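Local coordinates for FAD:protein FMN transferase (Vibrio cholerae, PDB 6NXI) that probably transfers the FMN moiety of FAD onto a threonine hydroxyl of a target flavoprotein, forming a covalent link with the help of magnesium, at residues Gln49-Glu58 against Phe71-Val80. Sequence-based numbering, arbitrary orientation. Where two conformers were deposited one is given.
With FAD (flavin-adenine dinucleotide), chain B.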
ATOM      1  N   GLN A  49       8.953   4.512 -12.762  1.00 22.75           N
ATOM      2  CA  GLN A  49       8.339   3.263 -13.247  1.00 22.28           C
ATOM      3  C   GLN A  49       6.824   3.318 -13.016  1.00 22.68           C
ATOM      4  O   GLN A  49       6.074   2.827 -13.849  1.00 23.02           O
ATOM      5  CB  GLN A  49       9.013   2.097 -12.563  1.00 21.86           C
ATOM      6  CG  GLN A  49      10.437   1.892 -13.058  1.00 23.20           C
ATOM      7  CD  GLN A  49      11.178   0.871 -12.247  1.00 23.79           C
ATOM      8  OE1 GLN A  49      10.907   0.666 -11.058  1.00 25.17           O
ATOM      9  NE2 GLN A  49      12.288   0.406 -12.849  1.00 25.73           N
ATOM     10  N   MET A  50       6.391   3.786 -11.845  1.00 23.27           N
ATOM     11  CA  MET A  50       5.054   3.403 -11.351  1.00 24.00           C
ATOM     12  C   MET A  50       4.191   4.574 -10.862  1.00 23.79           C
ATOM     13  O   MET A  50       3.068   4.263 -10.380  1.00 23.87           O
ATOM     14  CB  MET A  50       5.204   2.333 -10.266  1.00 24.94           C
ATOM     15  CG  MET A  50       5.694   0.992 -10.931  1.00 25.95           C
ATOM     16  SD  MET A  50       5.955  -0.327  -9.735  1.00 27.34           S
ATOM     17  CE  MET A  50       7.738  -0.537  -9.678  1.00 23.84           C
ATOM     18  N   SER A  51       4.639   5.827 -10.966  1.00 22.70           N
ATOM     19  CA  SER A  51       3.805   7.002 -10.588  1.00 23.18           C
ATOM     20  C   SER A  51       2.705   7.261 -11.625  1.00 23.92           C
ATOM     21  O   SER A  51       3.033   7.547 -12.771  1.00 25.11           O
ATOM     22  CB  SER A  51       4.580   8.252 -10.382  1.00 23.45           C
ATOM     23  OG  SER A  51       3.685   9.341  -9.985  1.00 23.87           O
ATOM     24  N   THR A  52       1.440   7.256 -11.218  1.00 23.07           N
ATOM     25  CA  THR A  52       0.355   7.723 -12.124  1.00 23.84           C
ATOM     26  C   THR A  52       0.438   9.221 -12.396  1.00 23.75           C
ATOM     27  O   THR A  52      -0.242   9.655 -13.367  1.00 24.96           O
ATOM     28  CB  THR A  52      -1.023   7.385 -11.559  1.00 24.12           C
ATOM     29  OG1 THR A  52      -1.025   7.927 -10.230  1.00 23.50           O
ATOM     30  CG2 THR A  52      -1.285   5.903 -11.655  1.00 26.38           C
ATOM     31  N   TYR A  53       1.133  10.007 -11.560  1.00 23.86           N
ATOM     32  CA  TYR A  53       1.159  11.495 -11.587  1.00 24.72           C
ATOM     33  C   TYR A  53       2.264  11.998 -12.524  1.00 26.62           C
ATOM     34  O   TYR A  53       2.275  13.180 -12.831  1.00 28.88           O
ATOM     35  CB  TYR A  53       1.329  12.060 -10.168  1.00 24.46           C
ATOM     36  CG  TYR A  53       0.140  11.833  -9.273  1.00 25.25           C
ATOM     37  CD1 TYR A  53      -0.817  12.825  -9.067  1.00 27.46           C
ATOM     38  CD2 TYR A  53       0.031  10.624  -8.609  1.00 26.06           C
ATOM     39  CE1 TYR A  53      -1.867  12.594  -8.178  1.00 27.28           C
ATOM     40  CE2 TYR A  53      -1.040  10.369  -7.775  1.00 28.46           C
ATOM     41  CZ  TYR A  53      -1.970  11.358  -7.551  1.00 28.78           C
ATOM     42  OH  TYR A  53      -2.984  11.023  -6.678  1.00 31.57           O
ATOM     43  N   ARG A  54       3.235  11.151 -12.876  1.00 25.91           N
ATOM     44  CA  ARG A  54       4.273  11.478 -13.884  1.00 26.97           C
ATOM     45  C   ARG A  54       3.822  10.980 -15.251  1.00 28.04           C
ATOM     46  O   ARG A  54       3.628   9.782 -15.427  1.00 26.35           O
ATOM     47  CB  ARG A  54       5.614  10.893 -13.449  1.00 26.94           C
ATOM     48  CG  ARG A  54       6.089  11.432 -12.108  1.00 26.01           C
ATOM     49  CD  ARG A  54       7.544  11.044 -11.830  1.00 28.25           C
ATOM     50  NE  ARG A  54       7.906  11.518 -10.506  1.00 28.29           N
ATOM     51  CZ  ARG A  54       9.096  11.479  -9.947  1.00 29.77           C
ATOM     52  NH1 ARG A  54      10.107  10.871 -10.548  1.00 29.96           N
ATOM     53  NH2 ARG A  54       9.230  11.964  -8.721  1.00 31.49           N
ATOM     54  N   LYS A  55       3.621  11.919 -16.160  1.00 31.13           N
ATOM     55  CA  LYS A  55       3.018  11.675 -17.494  0.60 33.71           C
ATOM     56  C   LYS A  55       3.909  10.736 -18.316  1.00 31.95           C
ATOM     57  O   LYS A  55       3.381  10.079 -19.209  1.00 32.25           O
ATOM     58  CB  LYS A  55       2.798  13.011 -18.218  0.60 36.98           C
ATOM     59  CG  LYS A  55       1.744  13.919 -17.595  0.60 39.87           C
ATOM     60  CD  LYS A  55       1.773  15.350 -18.123  0.60 42.40           C
ATOM     61  CE  LYS A  55       0.463  16.101 -17.945  0.60 44.52           C
ATOM     62  NZ  LYS A  55       0.410  16.869 -16.673  0.60 46.16           N
ATOM     63  N   ASP A  56       5.206  10.662 -18.013  1.00 31.54           N
ATOM     64  CA  ASP A  56       6.164   9.848 -18.810  0.60 32.51           C
ATOM     65  C   ASP A  56       6.662   8.640 -18.000  1.00 30.29           C
ATOM     66  O   ASP A  56       7.684   8.017 -18.405  1.00 29.13           O
ATOM     67  CB  ASP A  56       7.268  10.772 -19.339  0.60 35.47           C
ATOM     68  CG  ASP A  56       6.707  11.904 -20.199  0.60 38.32           C
ATOM     69  OD1 ASP A  56       5.845  11.629 -21.066  0.60 40.41           O
ATOM     70  OD2 ASP A  56       7.099  13.070 -19.970  0.60 42.62           O
ATOM     71  N   SER A  57       6.007   8.297 -16.884  1.00 27.71           N
ATOM     72  CA  SER A  57       6.392   7.062 -16.154  1.00 25.84           C
ATOM     73  C   SER A  57       6.039   5.856 -17.030  1.00 26.18           C
ATOM     74  O   SER A  57       5.212   6.000 -17.938  1.00 25.75           O
ATOM     75  CB  SER A  57       5.750   6.975 -14.782  1.00 24.89           C
ATOM     76  OG  SER A  57       4.347   6.753 -14.947  1.00 23.78           O
ATOM     77  N   GLU A  58       6.677   4.713 -16.813  1.00 26.60           N
ATOM     78  CA  GLU A  58       6.346   3.469 -17.561  0.60 26.72           C
ATOM     79  C   GLU A  58       4.862   3.174 -17.400  1.00 26.14           C
ATOM     80  O   GLU A  58       4.202   2.828 -18.371  1.00 26.30           O
ATOM     81  CB  GLU A  58       7.004   2.221 -16.996  0.60 27.39           C
ATOM     82  CG  GLU A  58       8.442   2.030 -17.308  0.60 30.19           C
ATOM     83  CD  GLU A  58       8.729   0.539 -17.225  0.60 31.29           C
ATOM     84  OE1 GLU A  58       8.277  -0.115 -16.237  0.60 30.74           O
ATOM     85  OE2 GLU A  58       9.352   0.037 -18.141  0.60 33.17           O
ATOM     86  N   PHE A  71       2.958  -4.421 -24.209  1.00 33.89           N
ATOM     87  CA  PHE A  71       3.742  -3.222 -23.865  1.00 33.39           C
ATOM     88  C   PHE A  71       4.823  -3.631 -22.854  1.00 32.72           C
ATOM     89  O   PHE A  71       4.529  -4.046 -21.703  1.00 31.16           O
ATOM     90  CB  PHE A  71       2.768  -2.172 -23.325  1.00 31.50           C
ATOM     91  CG  PHE A  71       3.416  -0.876 -22.945  1.00 31.50           C
ATOM     92  CD1 PHE A  71       3.493   0.193 -23.815  1.00 32.42           C
ATOM     93  CD2 PHE A  71       3.932  -0.725 -21.675  1.00 29.69           C
ATOM     94  CE1 PHE A  71       4.067   1.390 -23.410  1.00 30.97           C
ATOM     95  CE2 PHE A  71       4.567   0.450 -21.297  1.00 29.28           C
ATOM     96  CZ  PHE A  71       4.593   1.515 -22.145  1.00 29.94           C
ATOM     97  N   ALA A  72       6.087  -3.534 -23.256  1.00 32.89           N
ATOM     98  CA  ALA A  72       7.202  -3.996 -22.416  1.00 32.18           C
ATOM     99  C   ALA A  72       7.392  -3.041 -21.237  1.00 31.33           C
ATOM    100  O   ALA A  72       7.260  -1.815 -21.396  1.00 32.04           O
ATOM    101  CB  ALA A  72       8.452  -4.127 -23.241  1.00 33.96           C
ATOM    102  N   VAL A  73       7.645  -3.632 -20.077  1.00 30.45           N
ATOM    103  CA  VAL A  73       7.899  -2.905 -18.815  1.00 29.11           C
ATOM    104  C   VAL A  73       9.137  -3.489 -18.130  1.00 29.89           C
ATOM    105  O   VAL A  73       9.640  -4.601 -18.465  1.00 29.89           O
ATOM    106  CB  VAL A  73       6.662  -2.947 -17.903  1.00 28.51           C
ATOM    107  CG1 VAL A  73       5.463  -2.240 -18.537  1.00 29.18           C
ATOM    108  CG2 VAL A  73       6.317  -4.377 -17.515  1.00 29.78           C
ATOM    109  N   SER A  74       9.615  -2.731 -17.156  1.00 29.90           N
ATOM    110  CA  SER A  74      10.781  -3.095 -16.337  1.00 28.28           C
ATOM    111  C   SER A  74      10.459  -4.324 -15.485  1.00 26.75           C
ATOM    112  O   SER A  74       9.266  -4.580 -15.173  1.00 24.32           O
ATOM    113  CB  SER A  74      11.171  -1.943 -15.468  1.00 29.46           C
ATOM    114  OG  SER A  74      10.150  -1.674 -14.514  1.00 31.73           O
ATOM    115  N   THR A  75      11.507  -5.034 -15.074  1.00 26.11           N
ATOM    116  CA  THR A  75      11.388  -6.148 -14.115  1.00 27.38           C
ATOM    117  C   THR A  75      10.621  -5.676 -12.887  1.00 25.45           C
ATOM    118  O   THR A  75       9.745  -6.427 -12.394  1.00 27.38           O
ATOM    119  CB  THR A  75      12.772  -6.648 -13.701  1.00 29.01           C
ATOM    120  OG1 THR A  75      13.353  -7.006 -14.953  1.00 34.57           O
ATOM    121  CG2 THR A  75      12.712  -7.796 -12.729  1.00 31.16           C
ATOM    122  N   GLN A  76      10.921  -4.482 -12.376  1.00 24.98           N
ATOM    123  CA  GLN A  76      10.279  -4.021 -11.106  1.00 23.29           C
ATOM    124  C   GLN A  76       8.779  -3.813 -11.321  1.00 22.64           C
ATOM    125  O   GLN A  76       7.959  -4.314 -10.553  1.00 23.19           O
ATOM    126  CB  GLN A  76      10.926  -2.746 -10.562  1.00 22.85           C
ATOM    127  CG  GLN A  76      12.399  -2.875 -10.233  1.00 25.03           C
ATOM    128  CD  GLN A  76      13.342  -2.474 -11.336  1.00 26.13           C
ATOM    129  OE1 GLN A  76      13.116  -2.743 -12.535  1.00 27.08           O
ATOM    130  NE2 GLN A  76      14.421  -1.811 -10.921  1.00 26.25           N
ATOM    131  N   THR A  77       8.392  -3.143 -12.391  1.00 22.88           N
ATOM    132  CA  THR A  77       6.948  -2.926 -12.667  1.00 23.05           C
ATOM    133  C   THR A  77       6.281  -4.293 -12.835  1.00 23.65           C
ATOM    134  O   THR A  77       5.136  -4.487 -12.373  1.00 23.55           O
ATOM    135  CB  THR A  77       6.759  -2.066 -13.924  1.00 24.92           C
ATOM    136  OG1 THR A  77       7.429  -0.818 -13.730  1.00 26.70           O
ATOM    137  CG2 THR A  77       5.296  -1.848 -14.229  1.00 24.69           C
ATOM    138  N   LEU A  78       6.907  -5.196 -13.614  1.00 23.59           N
ATOM    139  CA  LEU A  78       6.334  -6.541 -13.816  1.00 25.73           C
ATOM    140  C   LEU A  78       6.098  -7.212 -12.451  1.00 23.47           C
ATOM    141  O   LEU A  78       5.006  -7.735 -12.249  1.00 24.45           O
ATOM    142  CB  LEU A  78       7.275  -7.345 -14.727  1.00 27.32           C
ATOM    143  CG  LEU A  78       6.686  -8.552 -15.442  1.00 32.90           C
ATOM    144  CD1 LEU A  78       6.179  -9.594 -14.459  1.00 36.04           C
ATOM    145  CD2 LEU A  78       5.626  -8.146 -16.414  1.00 33.29           C
ATOM    146  N   THR A  79       7.075  -7.172 -11.539  1.00 24.71           N
ATOM    147  CA  THR A  79       6.981  -7.817 -10.217  1.00 23.93           C
ATOM    148  C   THR A  79       5.766  -7.237  -9.482  1.00 23.41           C
ATOM    149  O   THR A  79       5.015  -8.018  -8.876  1.00 23.63           O
ATOM    150  CB  THR A  79       8.281  -7.654  -9.444  1.00 24.87           C
ATOM    151  OG1 THR A  79       9.287  -8.311 -10.242  1.00 24.85           O
ATOM    152  CG2 THR A  79       8.187  -8.251  -8.048  1.00 25.77           C
ATOM    153  N   VAL A  80       5.600  -5.911  -9.502  1.00 22.65           N
ATOM    154  CA  VAL A  80       4.502  -5.257  -8.749  1.00 22.35           C
ATOM    155  C   VAL A  80       3.156  -5.564  -9.388  1.00 21.39           C
ATOM    156  O   VAL A  80       2.214  -5.932  -8.686  1.00 21.72           O
ATOM    157  CB  VAL A  80       4.774  -3.751  -8.639  1.00 21.98           C
ATOM    158  CG1 VAL A  80       3.574  -3.041  -8.033  1.00 23.88           C
ATOM    159  CG2 VAL A  80       6.063  -3.506  -7.860  1.00 23.39           C
TER
HETATM  160  PA  FAD B 500      -3.809   2.404   0.325  1.00 22.05           P
HETATM  161  O1A FAD B 500      -4.906   2.252   1.316  1.00 24.13           O
HETATM  162  O2A FAD B 500      -2.584   1.588   0.455  1.00 20.86           O
HETATM  163  O5B FAD B 500      -4.380   2.208  -1.155  1.00 22.90           O
HETATM  164  C5B FAD B 500      -5.358   3.201  -1.565  1.00 22.16           C
HETATM  165  C4B FAD B 500      -5.045   3.738  -2.940  1.00 22.37           C
HETATM  166  O4B FAD B 500      -5.064   2.699  -3.949  1.00 23.87           O
HETATM  167  C3B FAD B 500      -6.071   4.777  -3.389  1.00 22.28           C
HETATM  168  O3B FAD B 500      -5.625   6.086  -3.030  1.00 23.50           O
HETATM  169  C2B FAD B 500      -6.161   4.546  -4.902  1.00 22.17           C
HETATM  170  O2B FAD B 500      -5.118   5.208  -5.581  1.00 23.01           O
HETATM  171  C1B FAD B 500      -5.966   3.038  -4.998  1.00 23.37           C
HETATM  172  N9A FAD B 500      -7.150   2.222  -4.839  1.00 22.93           N
HETATM  173  C8A FAD B 500      -8.399   2.577  -4.310  1.00 21.95           C
HETATM  174  N7A FAD B 500      -9.191   1.539  -4.197  1.00 22.65           N
HETATM  175  C5A FAD B 500      -8.493   0.462  -4.707  1.00 21.88           C
HETATM  176  C6A FAD B 500      -8.838  -0.887  -4.876  1.00 22.87           C
HETATM  177  N6A FAD B 500     -10.001  -1.429  -4.474  1.00 23.64           N
HETATM  178  N1A FAD B 500      -7.878  -1.695  -5.369  1.00 22.41           N
HETATM  179  C2A FAD B 500      -6.705  -1.153  -5.753  1.00 21.94           C
HETATM  180  N3A FAD B 500      -6.266   0.108  -5.636  1.00 22.57           N
HETATM  181  C4A FAD B 500      -7.233   0.875  -5.104  1.00 22.14           C
HETATM  182  N1  FAD B 500       0.362  11.378  -4.730  1.00 26.98           N
HETATM  183  C2  FAD B 500       0.492  12.674  -5.181  1.00 29.64           C
HETATM  184  O2  FAD B 500      -0.278  13.565  -4.758  1.00 29.26           O
HETATM  185  N3  FAD B 500       1.462  13.033  -6.061  1.00 28.29           N
HETATM  186  C4  FAD B 500       2.356  12.129  -6.573  1.00 29.02           C
HETATM  187  O4  FAD B 500       3.199  12.478  -7.389  1.00 31.52           O
HETATM  188  C4X FAD B 500       2.241  10.764  -6.148  1.00 26.44           C
HETATM  189  N5  FAD B 500       3.077   9.870  -6.634  1.00 25.72           N
HETATM  190  C5X FAD B 500       2.941   8.565  -6.219  1.00 24.85           C
HETATM  191  C6  FAD B 500       3.809   7.587  -6.745  1.00 25.15           C
HETATM  192  C7  FAD B 500       3.746   6.258  -6.382  1.00 25.26           C
HETATM  193  C7M FAD B 500       4.713   5.263  -6.983  1.00 26.33           C
HETATM  194  C8  FAD B 500       2.776   5.869  -5.427  1.00 23.59           C
HETATM  195  C8M FAD B 500       2.639   4.433  -4.992  1.00 25.24           C
HETATM  196  C9  FAD B 500       1.906   6.828  -4.900  1.00 23.77           C
HETATM  197  C9A FAD B 500       1.971   8.179  -5.269  1.00 24.19           C
HETATM  198  N10 FAD B 500       1.098   9.159  -4.781  1.00 26.22           N
HETATM  199  C10 FAD B 500       1.199  10.475  -5.197  1.00 25.71           C
HETATM  200  C1' FAD B 500       0.109   8.814  -3.736  1.00 28.54           C
HETATM  201  C2' FAD B 500      -1.093   8.095  -4.232  1.00 29.15           C
HETATM  202  O2' FAD B 500      -1.839   8.921  -5.121  1.00 29.82           O
HETATM  203  C3' FAD B 500      -1.985   7.722  -3.035  1.00 27.88           C
HETATM  204  O3' FAD B 500      -2.472   8.856  -2.353  1.00 28.85           O
HETATM  205  C4' FAD B 500      -1.287   6.904  -1.965  1.00 29.45           C
HETATM  206  O4' FAD B 500      -0.430   5.960  -2.586  1.00 27.38           O
HETATM  207  C5' FAD B 500      -2.276   6.267  -1.009  1.00 27.11           C
HETATM  208  O5' FAD B 500      -1.546   5.348  -0.160  1.00 27.88           O
HETATM  209  P   FAD B 500      -2.257   4.748   1.120  1.00 25.29           P
HETATM  210  O1P FAD B 500      -2.970   5.779   1.873  1.00 28.57           O
HETATM  211  O2P FAD B 500      -1.164   3.883   1.707  1.00 26.96           O
HETATM  212  O3P FAD B 500      -3.375   3.909   0.364  1.00 26.71           O
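A single carboxylate oxygen, Glu-58 OE1, takes three hydrogen bonds from the N-cap residue and first turn of helix 75-90, an instance of one acidic side chain binding the N-terminus of a neighbouring helix. Thr-77 OG1 donates the shortest, 2.7 Å to Glu-58 OE1, arriving nearly along the C-O axis. Ser-74 OG donates to the same oxygen over 3.0 Å, from above the carboxylate plane. The backbone N of Ser-74 approaches on the syn lone pair, 3.1 Å from Glu-58 OE1 and almost straight at 170°, while its link to Glu-58 OE2 is weak. Ser-74 is itself the N-cap: its hydroxyl lies between backbone N and carbonyl carbon, and Ser-74 OG accepts from Thr-77 N, a capping bond.

Beside this polar cluster, the extended chain of Gln-49 runs across Gln-76. The two amide planes are turned 70° against each other, and Gln-49 OE1 rests 3.4 Å from Gln-76 CB. Gln-49 CB meanwhile packs against the hydroxyl of Thr-77. One residue on, Met-50 bends at chi3 (-110°), directing its methyl to the backbone between Gln-76 and Thr-77; its sulfur meets Val-80 tip to tip, SD to CG2 at 3.7 Å. Trp-160 of helix 157-171 touches Met-50, Gln-76 and Val-80.

Beyond Met-50 the chain turns to the flavin. The Tyr-53 ring lies with one face over the pyrimidine part of the isoalloxazine, FAD N3 standing 3.6 Å above its centre, and Ser-51 OG forms an ST turn with Tyr-53 N. The contact thus joins both ends of a flavin-binding loop to helix 75-90, and the three donors, with the helix N-terminus, would probably stabilise Glu-58 as a carboxylate.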